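Local coordinates for cobalamin (Vitamin B12) biosynthesis CbiX protein (PDB 3LYH), which probably acts as a metal-binding lyase of the CbiX family, with a putative role in cobalamin (vitamin B12) biosynthesis, at the interface of chains A and B. Numbering follows the deposited sequence. Chains: chain A/B, Cobalamin (Vitamin B12) biosynthesis CbiX protein.

The three contacts lie along one two-fold symmetric interface between copies of the CbiX-family protein. The centres of the C-alpha atoms of contacts 1 and 2 are about 16 Å apart, those of contacts 2 and 3 about 17 Å, and those of contacts 1 and 3 about 30 Å. Helix 107-123 of chain A gives A:Ile113 to contact 2 and A:Glu120 to contact 1; its twin in chain B, 107-125, supplies contact 3. Strand 6-12 serves contact 1 from chain B and contact 3 from chain A, helix 18-34 likewise contacts 2 and 3. Each chain lays its C-terminal helix across the other, possibly as a dimer.

Contact 1: the interface of chains A and B. Residues chain A 120, 123-124; chain B 6, 66, 68, 98, 100-101.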
loop_
_atom_site.group_PDB
_atom_site.type_symbol
_atom_site.label_atom_id
_atom_site.label_comp_id
_atom_site.label_asym_id
_atom_site.label_seq_id
_atom_site.Cartn_x
_atom_site.Cartn_y
_atom_site.Cartn_z
ATOM N N GLU A 120 8.530 -4.171 -14.408
ATOM C CA GLU A 120 9.831 -3.596 -14.064
ATOM C C GLU A 120 11.022 -4.416 -14.572
ATOM O O GLU A 120 12.061 -3.838 -14.920
ATOM C CB GLU A 120 9.986 -3.376 -12.566
ATOM C CG GLU A 120 9.083 -2.312 -12.005
ATOM C CD GLU A 120 9.398 -0.907 -12.496
ATOM O OE1 GLU A 120 10.389 -0.687 -13.213
ATOM O OE2 GLU A 120 8.587 -0.010 -12.150
ATOM N N ARG A 123 11.447 -3.500 -18.204
ATOM C CA ARG A 123 12.216 -2.239 -18.223
ATOM C C ARG A 123 13.713 -2.432 -17.907
ATOM O O ARG A 123 14.562 -1.835 -18.555
ATOM C CB ARG A 123 11.610 -1.233 -17.224
ATOM N N SER A 124 14.030 -3.261 -16.914
ATOM C CA SER A 124 15.423 -3.418 -16.425
ATOM C C SER A 124 16.351 -4.166 -17.393
ATOM O O SER A 124 15.908 -4.710 -18.407
ATOM C CB SER A 124 15.431 -4.118 -15.059
ATOM O OG SER A 124 14.848 -3.286 -14.058
ATOM N N HIS B 6 18.906 -10.903 -12.865
ATOM C CA HIS B 6 18.552 -9.612 -12.306
ATOM C C HIS B 6 17.732 -9.812 -11.040
ATOM O O HIS B 6 16.635 -10.425 -11.050
ATOM C CB HIS B 6 17.767 -8.824 -13.326
ATOM C CG HIS B 6 17.714 -7.368 -13.034
ATOM N ND1 HIS B 6 18.580 -6.468 -13.623
ATOM C CD2 HIS B 6 16.928 -6.652 -12.198
ATOM C CE1 HIS B 6 18.315 -5.257 -13.163
ATOM N NE2 HIS B 6 17.306 -5.343 -12.314
ATOM N N THR B 66 17.143 -4.387 -9.056
ATOM C CA THR B 66 16.103 -3.362 -9.139
ATOM C C THR B 66 15.337 -3.421 -7.822
ATOM O O THR B 66 14.855 -4.477 -7.439
ATOM C CB THR B 66 15.161 -3.542 -10.335
ATOM O OG1 THR B 66 15.946 -3.442 -11.545
ATOM C CG2 THR B 66 14.031 -2.492 -10.352
ATOM N N VAL B 68 12.135 -2.327 -5.942
ATOM C CA VAL B 68 10.705 -1.985 -6.172
ATOM C C VAL B 68 10.123 -1.620 -4.778
ATOM O O VAL B 68 9.890 -2.522 -3.947
ATOM C CB VAL B 68 9.897 -3.144 -6.767
ATOM C CG1 VAL B 68 8.435 -2.735 -6.991
ATOM C CG2 VAL B 68 10.502 -3.629 -8.094
ATOM N N ARG B 98 19.040 -0.220 -9.732
ATOM C CA ARG B 98 18.038 0.708 -10.207
ATOM C C ARG B 98 16.961 0.845 -9.139
ATOM O O ARG B 98 16.574 -0.133 -8.533
ATOM C CB ARG B 98 17.410 0.212 -11.494
ATOM C CG ARG B 98 16.379 1.151 -12.047
ATOM C CD ARG B 98 15.988 0.821 -13.499
ATOM N NE ARG B 98 15.072 -0.309 -13.629
ATOM C CZ ARG B 98 13.740 -0.248 -13.465
ATOM N NH1 ARG B 98 13.124 0.899 -13.137
ATOM N NH2 ARG B 98 13.015 -1.347 -13.636
ATOM N N ALA B 100 13.201 1.586 -8.866
ATOM C CA ALA B 100 11.927 1.707 -9.551
ATOM C C ALA B 100 10.994 2.660 -8.811
ATOM O O ALA B 100 11.211 2.951 -7.625
ATOM C CB ALA B 100 11.293 0.320 -9.691
ATOM N N GLU B 101 9.951 3.147 -9.505
ATOM C CA GLU B 101 8.884 3.922 -8.865
ATOM C C GLU B 101 8.184 3.051 -7.795
ATOM O O GLU B 101 8.122 1.834 -7.943
ATOM C CB GLU B 101 7.875 4.467 -9.920
ATOM C CG GLU B 101 6.936 3.412 -10.548
ATOM C CD GLU B 101 6.013 3.920 -11.683
ATOM O OE1 GLU B 101 6.107 5.137 -12.005
ATOM O OE2 GLU B 101 5.221 3.073 -12.243
HETATM O O HOH W 1 9.810 2.307 -12.192
HETATM O O HOH W 2 7.223 -0.116 -9.515
#
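The methyl CB of B:Ala100 packs 3.6 Å from the carboxylate carbon CD of A:Glu120, a small apolar centre where the C-terminal helix 107-123 of one CbiX-family subunit packs on strands 6-12, 64-69 and 96-99 and the loop after the last of them in the other. Farther along, CB of the poorly ordered A:Ser124 sits over one face of the B:His6 imidazole, 3.8 Å from its centroid and displaced toward the rim. CG2 of B:Thr66 lies against a face of the B:Arg98 guanidinium. That guanidinium grips the residue after the helix side-on: NE and NH2 both point in its plane at the serine hydroxyl OG, with NH2 to OG at 2.7 Å. The same OG meets B:Thr66 OG1 at 2.7 Å and donates to the A:Glu120 carbonyl O from above the carbonyl plane, so several groups appear to grip one hydroxyl, although the serine is poorly ordered; B:Thr66 OG1 is itself held by B:His6 NE2. NH2 of B:Arg98 also forms a salt bridge to A:Glu120 OE1, 2.7 Å long and 161° at the hydrogen, reaching the carboxylate on its anti side, with the two planes turned 35° apart. The arginine is extended through chi2, then bends at chi3 (78°); with the turn at chi4 this sets the guanidinium facing both chain A partners. At the rim, water 1 links A:Glu120 OE2 (2.6 Å) to B:Glu101 N, and water 2, 2.7 Å from B:Glu101 O, links that carbonyl to OE2.

Contact 2: the interface of chains A and B. Residues chain A 72, 104, 109-110, 113; chain B 27, 70, 103.
Water 3 bridges two helix carbonyls across the interface, 2.7 Å from B:Leu27 O and 2.8 Å from A:Gly110 O. The side chain of B:Leu27, from helix 18-34, pushes into chain A beside this bridge. Its CD2 branch does most of the touching, 3.6 Å from A:Leu109 CB and 3.8 Å from A:Ile113 CD1, while CD1 faces A:Leu72 CB at 4.0 Å. A:Gly104 O lies close to CG and CD2 of the leucine. A:Leu72 CD1 touches B:Leu70 O. A:Ile113 is the matching group of chain A, crossing B:Leu27 at about a right angle. Its CG1 meets CD1 of B:Ile103 at 3.8 Å and its CG2 branch meets B:Leu70 CD2 at 3.9 Å. B:Ile103 reaches it with CG1 lodged between the backbone N and the carbonyl carbon (chi1 63°), and the extended chain beyond brings its end methyl to the isoleucine. Replacing B:Leu27 with alanine would probably leave a gap beside A:Leu109 CB and A:Ile113 CD1, so that the isoleucine end is less firmly held. The patch lies between contacts 1 and 3, where the 3-10 turn 103-105, the start of helix 107-123 and the A:Leu72 loop of chain A meet helix 18-34, the 3-10 turn 103-105 and the B:Leu70 loop of chain B.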
loop_
_atom_site.group_PDB
_atom_site.type_symbol
_atom_site.label_atom_id
_atom_site.label_comp_id
_atom_site.label_asym_id
_atom_site.label_seq_id
_atom_site.Cartn_x
_atom_site.Cartn_y
_atom_site.Cartn_z
ATOM N N LEU A 72 -1.407 -0.673 3.056
ATOM C CA LEU A 72 -0.778 -1.973 2.839
ATOM C C LEU A 72 -0.695 -2.802 4.111
ATOM O O LEU A 72 -0.733 -4.014 4.033
ATOM C CB LEU A 72 0.590 -1.856 2.167
ATOM C CG LEU A 72 0.571 -1.225 0.759
ATOM C CD1 LEU A 72 1.966 -0.993 0.181
ATOM C CD2 LEU A 72 -0.220 -2.134 -0.174
ATOM N N GLY A 104 -4.106 -4.209 1.954
ATOM C CA GLY A 104 -2.905 -5.062 1.990
ATOM C C GLY A 104 -3.094 -6.506 2.423
ATOM O O GLY A 104 -2.217 -7.347 2.169
ATOM N N LEU A 109 -3.743 -7.863 -4.007
ATOM C CA LEU A 109 -2.650 -6.892 -3.981
ATOM C C LEU A 109 -1.304 -7.611 -4.218
ATOM O O LEU A 109 -0.460 -7.083 -4.901
ATOM C CB LEU A 109 -2.656 -6.052 -2.692
ATOM C CG LEU A 109 -3.429 -4.722 -2.747
ATOM C CD1 LEU A 109 -2.720 -3.695 -3.596
ATOM C CD2 LEU A 109 -4.840 -4.921 -3.263
ATOM N N GLY A 110 -1.132 -8.807 -3.643
ATOM C CA GLY A 110 0.052 -9.587 -3.888
ATOM C C GLY A 110 0.209 -9.935 -5.359
ATOM O O GLY A 110 1.300 -9.913 -5.917
ATOM N N ILE A 113 1.235 -6.805 -7.315
ATOM C CA ILE A 113 2.652 -6.544 -7.104
ATOM C C ILE A 113 3.507 -7.410 -8.054
ATOM O O ILE A 113 4.462 -6.929 -8.672
ATOM C CB ILE A 113 3.048 -6.729 -5.613
ATOM C CG1 ILE A 113 2.445 -5.593 -4.778
ATOM C CG2 ILE A 113 4.559 -6.694 -5.449
ATOM C CD1 ILE A 113 2.376 -5.875 -3.296
ATOM N N LEU B 27 2.353 -9.967 1.155
ATOM C CA LEU B 27 2.289 -9.126 -0.050
ATOM C C LEU B 27 3.383 -9.504 -1.049
ATOM O O LEU B 27 3.169 -9.491 -2.277
ATOM C CB LEU B 27 2.399 -7.638 0.293
ATOM C CG LEU B 27 1.066 -7.037 0.746
ATOM C CD1 LEU B 27 1.372 -5.721 1.407
ATOM C CD2 LEU B 27 0.098 -6.846 -0.457
ATOM N N LEU B 70 7.668 -1.108 -1.927
ATOM C CA LEU B 70 6.332 -1.585 -1.550
ATOM C C LEU B 70 5.629 -0.493 -0.733
ATOM O O LEU B 70 5.401 -0.596 0.495
ATOM C CB LEU B 70 6.364 -2.893 -0.767
ATOM C CG LEU B 70 6.838 -4.116 -1.510
ATOM C CD1 LEU B 70 6.711 -5.361 -0.626
ATOM C CD2 LEU B 70 6.141 -4.297 -2.882
ATOM N N ILE B 103 5.182 1.110 -5.948
ATOM C CA ILE B 103 4.064 0.367 -6.547
ATOM C C ILE B 103 2.795 1.236 -6.693
ATOM O O ILE B 103 2.019 1.021 -7.603
ATOM C CB ILE B 103 3.766 -0.964 -5.854
ATOM C CG1 ILE B 103 3.333 -0.747 -4.413
ATOM C CG2 ILE B 103 4.987 -1.946 -5.996
ATOM C CD1 ILE B 103 2.846 -1.973 -3.752
HETATM O O HOH W 3 3.830 -10.284 -4.740
#

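Contact 3: the interface of chains A and B. Residues chain A 8, 10, 31, 35; chain B 114, 117-118, 121.
B:Val117 directs its CG1 methyl away from its own backbone N (chi1 171°), and A:Ile35 places CG1 opposite its carbonyl carbon (chi1 -59°), with CD1 extended beyond. Together these rotations bring A:Ile35 CD1 to 3.4 Å from B:Val117 CG1, a tight contact. The two methyls of the valine point to different chain A partners: CG1 also meets A:Ile8 CD1 at 3.7 Å, whereas CG2 presses on A:Leu10 CD2 at 3.5 Å, again closer than usual packing. A:Thr31 flanks the valine with its methyl CG2, 3.8 Å from B:Val117 CG1, and turns its hydroxyl OG1 toward the B:Arg114 backbone, 3.3 Å from CA. The aliphatic CG of B:Arg114 lies alongside A:Thr31 CA. One turn farther along the chain B helix, B:Leu121 and A:Ile35 slide past each other in opposite directions, CD2 of the leucine 3.7 Å from CG2 of the isoleucine. A:Ile35 bridges two residues one helical turn apart; the CG methylene of B:Lys118 adds a looser touch to its CD1. The patch seats the chain B C-terminal helix, residues 107-125, against strand 6-12, the end of helix 18-34 and the loop residue A:Ile35 that follows it, likely helping to hold the two chains together in the deposited assembly, which may not be the dimer in solution.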
loop_
_atom_site.group_PDB
_atom_site.type_symbol
_atom_site.label_atom_id
_atom_site.label_comp_id
_atom_site.label_asym_id
_atom_site.label_seq_id
_atom_site.Cartn_x
_atom_site.Cartn_y
_atom_site.Cartn_z
ATOM N N ILE A 8 -19.623 3.386 -0.033
ATOM C CA ILE A 8 -18.315 2.850 0.247
ATOM C C ILE A 8 -17.292 3.998 0.231
ATOM O O ILE A 8 -17.353 4.933 -0.615
ATOM C CB ILE A 8 -18.074 1.563 -0.643
ATOM C CG1 ILE A 8 -16.995 0.645 -0.032
ATOM C CG2 ILE A 8 -17.826 1.927 -2.044
ATOM C CD1 ILE A 8 -17.119 -0.809 -0.387
ATOM N N LEU A 10 -13.128 4.842 0.693
ATOM C CA LEU A 10 -11.717 4.425 0.732
ATOM C C LEU A 10 -11.027 5.351 1.731
ATOM O O LEU A 10 -11.035 6.590 1.524
ATOM C CB LEU A 10 -11.108 4.599 -0.664
ATOM C CG LEU A 10 -11.572 3.572 -1.697
ATOM C CD1 LEU A 10 -11.142 3.974 -3.127
ATOM C CD2 LEU A 10 -10.977 2.234 -1.330
ATOM N N THR A 31 -11.845 3.154 -8.785
ATOM C CA THR A 31 -12.996 2.956 -7.916
ATOM C C THR A 31 -14.031 4.073 -7.962
ATOM O O THR A 31 -15.234 3.828 -8.100
ATOM C CB THR A 31 -12.566 2.807 -6.440
ATOM O OG1 THR A 31 -11.674 1.707 -6.310
ATOM C CG2 THR A 31 -13.788 2.557 -5.545
ATOM N N ILE A 35 -17.699 2.923 -9.307
ATOM C CA ILE A 35 -18.684 2.612 -8.268
ATOM C C ILE A 35 -19.453 3.851 -7.815
ATOM O O ILE A 35 -18.862 4.836 -7.346
ATOM C CB ILE A 35 -18.017 1.893 -7.072
ATOM C CG1 ILE A 35 -17.346 0.598 -7.541
ATOM C CG2 ILE A 35 -19.048 1.570 -5.961
ATOM C CD1 ILE A 35 -16.393 0.023 -6.514
ATOM N N ARG B 114 -9.870 -1.276 -6.936
ATOM C CA ARG B 114 -11.255 -1.330 -7.403
ATOM C C ARG B 114 -11.821 -2.751 -7.225
ATOM O O ARG B 114 -12.949 -2.929 -6.812
ATOM C CB ARG B 114 -11.362 -0.920 -8.876
ATOM C CG ARG B 114 -12.755 -0.808 -9.361
ATOM C CD ARG B 114 -12.843 -0.484 -10.823
ATOM N NE ARG B 114 -12.142 -1.481 -11.613
ATOM C CZ ARG B 114 -11.871 -1.341 -12.908
ATOM N NH1 ARG B 114 -12.252 -0.250 -13.573
ATOM N NH2 ARG B 114 -11.212 -2.300 -13.534
ATOM N N VAL B 117 -12.576 -3.351 -3.649
ATOM C CA VAL B 117 -13.744 -2.571 -3.256
ATOM C C VAL B 117 -15.050 -3.227 -3.763
ATOM O O VAL B 117 -16.051 -3.311 -3.009
ATOM C CB VAL B 117 -13.685 -1.105 -3.702
ATOM C CG1 VAL B 117 -15.007 -0.415 -3.448
ATOM C CG2 VAL B 117 -12.552 -0.373 -2.974
ATOM N N LYS B 118 -15.054 -3.741 -4.995
ATOM C CA LYS B 118 -16.193 -4.533 -5.509
ATOM C C LYS B 118 -16.523 -5.757 -4.639
ATOM O O LYS B 118 -17.690 -6.025 -4.405
ATOM C CB LYS B 118 -15.961 -4.954 -6.966
ATOM C CG LYS B 118 -16.002 -3.784 -7.945
ATOM C CD LYS B 118 -15.392 -4.083 -9.354
ATOM C CE LYS B 118 -16.218 -5.074 -10.201
ATOM N NZ LYS B 118 -15.702 -5.233 -11.643
ATOM N N LEU B 121 -18.119 -4.350 -1.460
ATOM C CA LEU B 121 -19.436 -3.839 -1.732
ATOM C C LEU B 121 -20.416 -4.997 -1.813
ATOM O O LEU B 121 -21.479 -4.948 -1.196
ATOM C CB LEU B 121 -19.459 -3.008 -2.998
ATOM C CG LEU B 121 -20.692 -2.231 -3.407
ATOM C CD1 LEU B 121 -21.007 -1.090 -2.446
ATOM C CD2 LEU B 121 -20.457 -1.682 -4.826
#